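Local coordinates for enolase from the environmental genome shotgun sequencing of the Sargasso Sea (PDB 2QGY) that probably acts as a magnesium-dependent enzyme of the enolase superfamily, related to mandelate racemase and muconate lactonizing enzyme, at the interface of chains A and B. Sequence-based numbering; all coordinates share one arbitrary frame. Chains: chain A/B, Enolase from the environmental genome shotgun sequencing of the Sargasso Sea.

The interface of chains A and B. Residues chain A 54, 56, 99, 253; chain B 94, 96.
At the two-fold interface of the two copies in the deposited assembly, B:His96, in the loop between helices 82-93 and 99-120, enters a pocket of chain A lined by A:Phe54 and A:Ile56, just after strand 48-53, A:Leu99 at the start of helix 99-120, and A:Lys253. The imidazole is wedged between two layers. On one side the methylene CD of A:Lys253 lies 3.9 Å above the ring plane of B:His96, toward its rim. On the opposite side, CG2 of A:Ile56 packs 3.8 Å from B:His96 CB, and the phenyl edge of A:Phe54 reaches the distal rim, CZ being 3.9 Å from NE2 of B:His96; the two rings are inclined by about 45°. A:Leu99 closes the edge in the ring plane, its methyl CD1 3.6 Å from B:His96 CD2. With CG anti to the carbonyl carbon (chi1 -64°) and the chain extended beyond it, A:Lys253 runs past the imidazole to chain B's backbone. There NZ donates a hydrogen bond of 2.7 Å to the carbonyl O of B:Asp94, tilted 24° from the carbonyl plane. A longer salt bridge, 3.7 Å from A:Lys253 NZ to the carboxylate OD2 of B:Asp94, adds a second attraction. A:Lys253 directly follows the magnesium ligand A:Glu252, so this contact, repeated with the chains exchanged, probably helps hold the two subunits together, if this pair is the biological one, and steady a loop beside each active site.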
loop_
_atom_site.group_PDB
_atom_site.type_symbol
_atom_site.label_atom_id
_atom_site.label_comp_id
_atom_site.label_asym_id
_atom_site.label_seq_id
_atom_site.Cartn_x
_atom_site.Cartn_y
_atom_site.Cartn_z
ATOM N N PHE A 54 -9.452 7.884 3.403
ATOM C CA PHE A 54 -9.875 7.550 2.057
ATOM C C PHE A 54 -10.295 6.075 2.031
ATOM O O PHE A 54 -9.488 5.193 2.267
ATOM C CB PHE A 54 -8.786 7.861 1.034
ATOM C CG PHE A 54 -9.134 7.366 -0.316
ATOM C CD1 PHE A 54 -10.067 8.042 -1.073
ATOM C CD2 PHE A 54 -8.599 6.188 -0.782
ATOM C CE1 PHE A 54 -10.430 7.590 -2.329
ATOM C CE2 PHE A 54 -8.966 5.691 -2.065
ATOM C CZ PHE A 54 -9.888 6.396 -2.815
ATOM N N ILE A 56 -11.776 2.343 0.691
ATOM C CA ILE A 56 -11.471 1.500 -0.474
ATOM C C ILE A 56 -12.359 0.285 -0.340
ATOM O O ILE A 56 -12.475 -0.270 0.752
ATOM C CB ILE A 56 -9.981 1.091 -0.556
ATOM C CG1 ILE A 56 -9.063 2.306 -0.371
ATOM C CG2 ILE A 56 -9.697 0.453 -1.932
ATOM C CD1 ILE A 56 -7.547 1.966 -0.180
ATOM N N LEU A 99 -1.903 2.057 0.408
ATOM C CA LEU A 99 -3.023 2.997 0.496
ATOM C C LEU A 99 -3.843 2.829 1.758
ATOM O O LEU A 99 -4.209 3.826 2.379
ATOM C CB LEU A 99 -3.935 2.866 -0.723
ATOM C CG LEU A 99 -3.480 3.511 -2.022
ATOM C CD1 LEU A 99 -4.690 3.621 -2.946
ATOM C CD2 LEU A 99 -2.852 4.937 -1.796
ATOM N N LYS A 253 -3.731 7.426 -6.763
ATOM C CA LYS A 253 -3.693 6.035 -6.274
ATOM C C LYS A 253 -2.367 5.699 -5.572
ATOM O O LYS A 253 -2.112 4.531 -5.267
ATOM C CB LYS A 253 -3.987 5.066 -7.439
ATOM C CG LYS A 253 -5.419 5.295 -7.972
ATOM C CD LYS A 253 -6.076 4.141 -8.688
ATOM C CE LYS A 253 -7.368 4.670 -9.319
ATOM N NZ LYS A 253 -8.277 3.621 -9.854
ATOM N N ASP B 94 -9.305 -2.219 -8.360
ATOM C CA ASP B 94 -9.421 -1.012 -9.201
ATOM C C ASP B 94 -8.169 -0.131 -9.068
ATOM O O ASP B 94 -8.236 1.100 -8.971
ATOM C CB ASP B 94 -10.729 -0.253 -8.895
ATOM C CG ASP B 94 -11.124 0.744 -10.010
ATOM O OD1 ASP B 94 -11.069 0.389 -11.224
ATOM O OD2 ASP B 94 -11.498 1.891 -9.662
ATOM N N HIS B 96 -6.058 0.204 -6.654
ATOM C CA HIS B 96 -5.712 0.660 -5.294
ATOM C C HIS B 96 -4.907 -0.430 -4.665
ATOM O O HIS B 96 -5.440 -1.506 -4.346
ATOM C CB HIS B 96 -6.958 0.885 -4.462
ATOM C CG HIS B 96 -7.819 1.999 -4.972
ATOM N ND1 HIS B 96 -9.031 1.776 -5.590
ATOM C CD2 HIS B 96 -7.624 3.338 -4.989
ATOM C CE1 HIS B 96 -9.563 2.939 -5.942
ATOM N NE2 HIS B 96 -8.722 3.901 -5.599
#